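SusD-like carbohydrate binding protein (Bacteroides vulgatus, PDB 3LEW) probably binds carbohydrate at the outer membrane as a member of the SusD family of nutrient-binding proteins. Local coordinates at residues L409-V419 with F461-Y470. Numbering follows the deposited sequence.
Sequences LIDIIRNQQTV and FCPNSKYYLY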
ATOM      1  N   LEU A 409      -1.888  -0.070  -7.906  1.00 14.57           N
ATOM      2  CA  LEU A 409      -1.647  -1.327  -8.658  1.00 13.51           C
ATOM      3  C   LEU A 409      -2.432  -2.469  -8.054  1.00 13.73           C
ATOM      4  O   LEU A 409      -2.878  -3.364  -8.756  1.00 13.69           O
ATOM      5  CB  LEU A 409      -0.168  -1.681  -8.636  1.00 14.47           C
ATOM      6  CG  LEU A 409       0.265  -2.974  -9.363  1.00 12.92           C
ATOM      7  CD1 LEU A 409       0.074  -2.871 -10.909  1.00 13.66           C
ATOM      8  CD2 LEU A 409       1.755  -3.307  -9.000  1.00 14.44           C
ATOM      9  N   ILE A 410      -2.570  -2.467  -6.724  1.00 13.79           N
ATOM     10  CA  ILE A 410      -3.256  -3.576  -6.034  1.00 13.74           C
ATOM     11  C   ILE A 410      -4.709  -3.651  -6.458  1.00 13.84           C
ATOM     12  O   ILE A 410      -5.236  -4.711  -6.757  1.00 12.83           O
ATOM     13  CB  ILE A 410      -3.204  -3.377  -4.481  1.00 14.94           C
ATOM     14  CG1 ILE A 410      -1.736  -3.316  -3.998  1.00 16.81           C
ATOM     15  CG2 ILE A 410      -4.106  -4.405  -3.775  1.00 15.08           C
ATOM     16  CD1 ILE A 410      -0.856  -4.470  -4.406  1.00 17.00           C
ATOM     17  N   ASP A 411      -5.309  -2.491  -6.644  1.00 14.01           N
ATOM     18  CA  ASP A 411      -6.684  -2.394  -7.143  1.00 13.05           C
ATOM     19  C   ASP A 411      -6.801  -2.759  -8.608  1.00 14.26           C
ATOM     20  O   ASP A 411      -7.731  -3.455  -8.985  1.00 15.72           O
ATOM     21  CB  ASP A 411      -7.251  -1.012  -6.916  1.00 13.35           C
ATOM     22  CG  ASP A 411      -7.595  -0.747  -5.454  1.00 16.93           C
ATOM     23  OD1 ASP A 411      -7.610  -1.675  -4.585  1.00 16.79           O
ATOM     24  OD2 ASP A 411      -7.853   0.442  -5.146  1.00 18.33           O
ATOM     25  N   ILE A 412      -5.849  -2.305  -9.436  1.00 13.80           N
ATOM     26  CA  ILE A 412      -5.803  -2.655 -10.867  1.00 13.77           C
ATOM     27  C   ILE A 412      -5.773  -4.190 -11.051  1.00 14.00           C
ATOM     28  O   ILE A 412      -6.517  -4.778 -11.867  1.00 14.67           O
ATOM     29  CB  ILE A 412      -4.595  -1.949 -11.542  1.00 14.15           C
ATOM     30  CG1 ILE A 412      -4.980  -0.467 -11.752  1.00 16.14           C
ATOM     31  CG2 ILE A 412      -4.211  -2.598 -12.914  1.00 15.95           C
ATOM     32  CD1 ILE A 412      -3.825   0.469 -12.088  1.00 20.29           C
ATOM     33  N   ILE A 413      -4.927  -4.826 -10.285  1.00 13.75           N
ATOM     34  CA  ILE A 413      -4.778  -6.300 -10.294  1.00 14.14           C
ATOM     35  C   ILE A 413      -6.076  -6.974  -9.800  1.00 14.43           C
ATOM     36  O   ILE A 413      -6.697  -7.730 -10.534  1.00 13.21           O
ATOM     37  CB  ILE A 413      -3.607  -6.765  -9.460  1.00 14.46           C
ATOM     38  CG1 ILE A 413      -2.255  -6.411 -10.118  1.00 13.75           C
ATOM     39  CG2 ILE A 413      -3.614  -8.270  -9.289  1.00 14.00           C
ATOM     40  CD1 ILE A 413      -0.978  -6.661  -9.228  1.00 14.50           C
ATOM     41  N   ARG A 414      -6.490  -6.680  -8.573  1.00 13.69           N
ATOM     42  CA  ARG A 414      -7.614  -7.451  -7.998  1.00 13.71           C
ATOM     43  C   ARG A 414      -8.942  -7.220  -8.711  1.00 13.78           C
ATOM     44  O   ARG A 414      -9.784  -8.107  -8.775  1.00 14.77           O
ATOM     45  CB  ARG A 414      -7.730  -7.194  -6.510  1.00 11.95           C
ATOM     46  CG  ARG A 414      -8.350  -5.836  -6.152  1.00 12.59           C
ATOM     47  CD  ARG A 414      -8.287  -5.552  -4.670  1.00 13.53           C
ATOM     48  NE  ARG A 414      -8.875  -4.244  -4.420  1.00 13.93           N
ATOM     49  CZ  ARG A 414     -10.181  -4.020  -4.265  1.00 14.19           C
ATOM     50  NH1 ARG A 414     -11.036  -5.005  -4.231  1.00 14.60           N
ATOM     51  NH2 ARG A 414     -10.621  -2.770  -4.125  1.00 16.11           N
ATOM     52  N   ASN A 415      -9.137  -6.041  -9.283  1.00 13.51           N
ATOM     53  CA  ASN A 415     -10.396  -5.728  -9.980  1.00 14.50           C
ATOM     54  C   ASN A 415     -10.358  -6.033 -11.495  1.00 14.87           C
ATOM     55  O   ASN A 415     -11.343  -5.806 -12.201  1.00 15.12           O
ATOM     56  CB  ASN A 415     -10.755  -4.258  -9.773  1.00 14.57           C
ATOM     57  CG  ASN A 415     -10.970  -3.897  -8.314  1.00 16.61           C
ATOM     58  OD1 ASN A 415     -11.367  -4.725  -7.514  1.00 19.95           O
ATOM     59  ND2 ASN A 415     -10.779  -2.621  -7.994  1.00 17.65           N
ATOM     60  N   GLN A 416      -9.206  -6.496 -11.992  1.00 15.35           N
ATOM     61  CA  GLN A 416      -9.003  -6.747 -13.437  1.00 16.20           C
ATOM     62  C   GLN A 416      -9.299  -5.491 -14.247  1.00 17.05           C
ATOM     63  O   GLN A 416      -9.947  -5.530 -15.299  1.00 17.39           O
ATOM     64  CB  GLN A 416      -9.788  -7.961 -13.930  1.00 15.84           C
ATOM     65  CG  GLN A 416      -9.375  -9.247 -13.251  1.00 16.35           C
ATOM     66  CD  GLN A 416     -10.047 -10.448 -13.840  1.00 15.67           C
ATOM     67  OE1 GLN A 416      -9.857 -10.783 -15.040  1.00 16.30           O
ATOM     68  NE2 GLN A 416     -10.867 -11.100 -13.037  1.00 16.34           N
ATOM     69  N   GLN A 417      -8.790  -4.366 -13.757  1.00 16.86           N
ATOM     70  CA  GLN A 417      -8.985  -3.115 -14.436  1.00 17.22           C
ATOM     71  C   GLN A 417      -7.787  -2.794 -15.284  1.00 17.19           C
ATOM     72  O   GLN A 417      -6.781  -3.502 -15.237  1.00 18.67           O
ATOM     73  CB  GLN A 417      -9.271  -2.015 -13.406  1.00 18.70           C
ATOM     74  CG  GLN A 417     -10.692  -2.079 -12.852  1.00 20.32           C
ATOM     75  CD  GLN A 417     -10.918  -0.975 -11.861  1.00 27.43           C
ATOM     76  OE1 GLN A 417     -10.354  -0.992 -10.761  1.00 29.39           O
ATOM     77  NE2 GLN A 417     -11.718   0.022 -12.252  1.00 30.27           N
ATOM     78  N   THR A 418      -7.915  -1.754 -16.118  1.00 16.89           N
ATOM     79  CA  THR A 418      -6.763  -1.271 -16.855  0.50 15.90           C
ATOM     80  C   THR A 418      -6.294   0.069 -16.332  1.00 17.01           C
ATOM     81  O   THR A 418      -7.063   0.892 -15.848  1.00 17.63           O
ATOM     82  CB  THR A 418      -7.014  -1.174 -18.356  0.50 16.11           C
ATOM     83  OG1 THR A 418      -5.767  -0.884 -19.021  0.50 14.55           O
ATOM     84  CG2 THR A 418      -8.101  -0.107 -18.701  0.50 12.49           C
ATOM     85  N   VAL A 419      -4.982   0.279 -16.385  1.00 16.78           N
ATOM     86  CA  VAL A 419      -4.377   1.595 -16.201  0.50 15.80           C
ATOM     87  C   VAL A 419      -4.930   2.520 -17.259  1.00 15.92           C
ATOM     88  O   VAL A 419      -5.061   2.114 -18.409  1.00 16.08           O
ATOM     89  CB  VAL A 419      -2.842   1.514 -16.399  0.50 15.82           C
ATOM     90  CG1 VAL A 419      -2.209   2.930 -16.615  0.50 15.85           C
ATOM     91  CG2 VAL A 419      -2.228   0.799 -15.229  0.50 14.09           C
ATOM     92  N   PHE A 461      -2.368  -0.243 -22.872  1.00 13.61           N
ATOM     93  CA  PHE A 461      -2.691  -0.664 -21.519  1.00 14.19           C
ATOM     94  C   PHE A 461      -3.940  -1.532 -21.587  1.00 14.56           C
ATOM     95  O   PHE A 461      -4.846  -1.261 -22.363  1.00 14.59           O
ATOM     96  CB  PHE A 461      -3.044   0.533 -20.660  1.00 14.21           C
ATOM     97  CG  PHE A 461      -1.899   1.451 -20.373  1.00 15.34           C
ATOM     98  CD1 PHE A 461      -0.640   0.964 -20.071  1.00 15.49           C
ATOM     99  CD2 PHE A 461      -2.106   2.843 -20.379  1.00 14.49           C
ATOM    100  CE1 PHE A 461       0.420   1.826 -19.763  1.00 15.54           C
ATOM    101  CE2 PHE A 461      -1.049   3.691 -20.076  1.00 14.96           C
ATOM    102  CZ  PHE A 461       0.199   3.181 -19.759  1.00 15.88           C
ATOM    103  N   CYS A 462      -3.944  -2.605 -20.824  1.00 14.62           N
ATOM    104  CA  CYS A 462      -5.071  -3.534 -20.815  1.00 14.79           C
ATOM    105  C   CYS A 462      -5.134  -4.204 -19.436  1.00 15.32           C
ATOM    106  O   CYS A 462      -4.190  -4.114 -18.641  1.00 14.66           O
ATOM    107  CB  CYS A 462      -4.874  -4.589 -21.912  1.00 15.30           C
ATOM    108  SG  CYS A 462      -3.489  -5.687 -21.698  1.00 19.83           S
ATOM    109  N   PRO A 463      -6.269  -4.851 -19.117  1.00 15.82           N
ATOM    110  CA  PRO A 463      -6.284  -5.642 -17.907  1.00 16.44           C
ATOM    111  C   PRO A 463      -5.345  -6.855 -17.965  1.00 15.14           C
ATOM    112  O   PRO A 463      -5.014  -7.385 -19.024  1.00 16.27           O
ATOM    113  CB  PRO A 463      -7.758  -6.124 -17.809  1.00 17.18           C
ATOM    114  CG  PRO A 463      -8.514  -5.269 -18.760  1.00 19.05           C
ATOM    115  CD  PRO A 463      -7.566  -4.888 -19.825  1.00 18.02           C
ATOM    116  N   ASN A 464      -4.905  -7.277 -16.792  1.00 14.39           N
ATOM    117  CA  ASN A 464      -4.204  -8.536 -16.655  1.00 15.12           C
ATOM    118  C   ASN A 464      -2.926  -8.607 -17.492  1.00 15.08           C
ATOM    119  O   ASN A 464      -2.610  -9.636 -18.119  1.00 14.67           O
ATOM    120  CB  ASN A 464      -5.130  -9.696 -16.980  1.00 15.24           C
ATOM    121  CG  ASN A 464      -6.339  -9.798 -16.048  1.00 15.93           C
ATOM    122  OD1 ASN A 464      -6.278  -9.466 -14.860  1.00 16.55           O
ATOM    123  ND2 ASN A 464      -7.455 -10.284 -16.600  1.00 15.70           N
ATOM    124  N   SER A 465      -2.190  -7.512 -17.512  1.00 14.20           N
ATOM    125  CA  SER A 465      -0.898  -7.457 -18.218  1.00 15.24           C
ATOM    126  C   SER A 465       0.223  -8.031 -17.381  1.00 15.18           C
ATOM    127  O   SER A 465       0.291  -7.769 -16.182  1.00 14.88           O
ATOM    128  CB  SER A 465      -0.565  -5.989 -18.550  1.00 15.48           C
ATOM    129  OG  SER A 465       0.742  -5.840 -19.106  1.00 15.13           O
ATOM    130  N   LYS A 466       1.160  -8.711 -18.049  1.00 15.82           N
ATOM    131  CA  LYS A 466       2.422  -9.113 -17.425  1.00 16.33           C
ATOM    132  C   LYS A 466       3.143  -7.962 -16.748  1.00 15.29           C
ATOM    133  O   LYS A 466       3.858  -8.172 -15.793  1.00 15.45           O
ATOM    134  CB  LYS A 466       3.368  -9.772 -18.464  1.00 16.51           C
ATOM    135  CG  LYS A 466       3.995  -8.844 -19.471  1.00 17.59           C
ATOM    136  CD  LYS A 466       4.664  -9.636 -20.623  1.00 18.49           C
ATOM    137  CE  LYS A 466       5.438  -8.706 -21.559  1.00 21.27           C
ATOM    138  NZ  LYS A 466       6.041  -9.411 -22.762  1.00 21.80           N
ATOM    139  N   TYR A 467       2.952  -6.743 -17.237  1.00 13.75           N
ATOM    140  CA  TYR A 467       3.646  -5.599 -16.664  1.00 14.40           C
ATOM    141  C   TYR A 467       3.152  -5.194 -15.261  1.00 14.55           C
ATOM    142  O   TYR A 467       3.791  -4.379 -14.592  1.00 15.54           O
ATOM    143  CB  TYR A 467       3.612  -4.407 -17.626  1.00 14.03           C
ATOM    144  CG  TYR A 467       4.433  -4.628 -18.870  1.00 15.19           C
ATOM    145  CD1 TYR A 467       5.825  -4.529 -18.823  1.00 15.76           C
ATOM    146  CD2 TYR A 467       3.831  -4.924 -20.117  1.00 15.69           C
ATOM    147  CE1 TYR A 467       6.602  -4.744 -19.950  1.00 16.38           C
ATOM    148  CE2 TYR A 467       4.604  -5.132 -21.244  1.00 15.98           C
ATOM    149  CZ  TYR A 467       5.990  -5.045 -21.152  1.00 16.25           C
ATOM    150  OH  TYR A 467       6.778  -5.192 -22.263  1.00 17.33           O
ATOM    151  N   TYR A 468       2.011  -5.747 -14.832  1.00 13.91           N
ATOM    152  CA  TYR A 468       1.465  -5.430 -13.522  1.00 13.33           C
ATOM    153  C   TYR A 468       2.049  -6.265 -12.389  1.00 13.90           C
ATOM    154  O   TYR A 468       1.923  -5.878 -11.259  1.00 15.10           O
ATOM    155  CB  TYR A 468      -0.052  -5.609 -13.510  1.00 12.25           C
ATOM    156  CG  TYR A 468      -0.845  -4.736 -14.467  1.00 12.42           C
ATOM    157  CD1 TYR A 468      -0.397  -3.457 -14.837  1.00 13.98           C
ATOM    158  CD2 TYR A 468      -2.128  -5.113 -14.877  1.00 13.03           C
ATOM    159  CE1 TYR A 468      -1.139  -2.664 -15.698  1.00 14.76           C
ATOM    160  CE2 TYR A 468      -2.880  -4.322 -15.787  1.00 14.53           C
ATOM    161  CZ  TYR A 468      -2.397  -3.071 -16.147  1.00 13.81           C
ATOM    162  OH  TYR A 468      -3.121  -2.245 -17.013  1.00 16.03           O
ATOM    163  N   LEU A 469       2.599  -7.446 -12.679  1.00 13.38           N
ATOM    164  CA  LEU A 469       2.929  -8.354 -11.559  1.00 12.82           C
ATOM    165  C   LEU A 469       4.339  -8.276 -11.027  1.00 12.87           C
ATOM    166  O   LEU A 469       5.317  -8.162 -11.807  1.00 13.51           O
ATOM    167  CB  LEU A 469       2.633  -9.799 -11.942  1.00 12.37           C
ATOM    168  CG  LEU A 469       1.230 -10.148 -12.389  1.00 14.51           C
ATOM    169  CD1 LEU A 469       1.164 -11.711 -12.656  1.00 14.36           C
ATOM    170  CD2 LEU A 469       0.235  -9.703 -11.368  1.00 12.44           C
ATOM    171  N   TYR A 470       4.467  -8.383  -9.703  1.00 12.70           N
ATOM    172  CA  TYR A 470       5.786  -8.642  -9.107  1.00 12.79           C
ATOM    173  C   TYR A 470       6.179 -10.083  -9.482  1.00 12.79           C
ATOM    174  O   TYR A 470       5.303 -10.919  -9.797  1.00 13.56           O
ATOM    175  CB  TYR A 470       5.771  -8.493  -7.600  1.00 12.25           C
ATOM    176  CG  TYR A 470       5.703  -7.052  -7.074  1.00 13.53           C
ATOM    177  CD1 TYR A 470       4.628  -6.218  -7.350  1.00 14.69           C
ATOM    178  CD2 TYR A 470       6.671  -6.593  -6.193  1.00 17.30           C
ATOM    179  CE1 TYR A 470       4.536  -4.891  -6.784  1.00 14.68           C
ATOM    180  CE2 TYR A 470       6.606  -5.308  -5.652  1.00 19.26           C
ATOM    181  CZ  TYR A 470       5.547  -4.464  -5.962  1.00 20.02           C
ATOM    182  OH  TYR A 470       5.518  -3.206  -5.358  1.00 20.18           O
TER
HETATM  183  O   HOH W   1      -5.799  -5.902 -14.384  1.00 14.44           O
HETATM  184  O   HOH W   2      -5.537  -9.464 -12.262  1.00 15.46           O
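Y468 lays its ring against the side of helix 408-414, an example of one tyrosine serving an apolar face and a polar tip at once. I412 CG2, which its torsion sets anti to the backbone N, sits over one ring face, 3.8 Å from the centroid, a CH-pi contact; S465 CB covers the opposite face. L409 CD1 approaches Y468 CB at 3.8 Å, while I413 CD1 reaches L469 CD2. In one of its two conformers, V419 makes a second CH-pi contact, CG1 lying over the F461 ring, and its CG2 meets Y468 CE1 at 3.7 Å.

V419 N donates to Y468 OH at 3.2 Å, almost straight at 177°, and the same hydroxyl makes a weak bond to C462 O. A phenylalanine in its place would keep the ring but would probably leave V419 N without its acceptor and C462 O without its weak donor. N464 ND2 donates in its own amide plane to Q416 OE1 at 2.9 Å.

Water completes the join: one molecule bridges I412 O and Q417 O to N464 N, another I413 O to N464 OD1, so carbonyls at the Schellman-capped helix end are tied to the loop.

That loop, between strand 440-448 and helix 474-479, lines one side of helix 408-414, while helix 46-54 touches L409 and Y470, and helix 387-401 packs W395 against R414 and Q417.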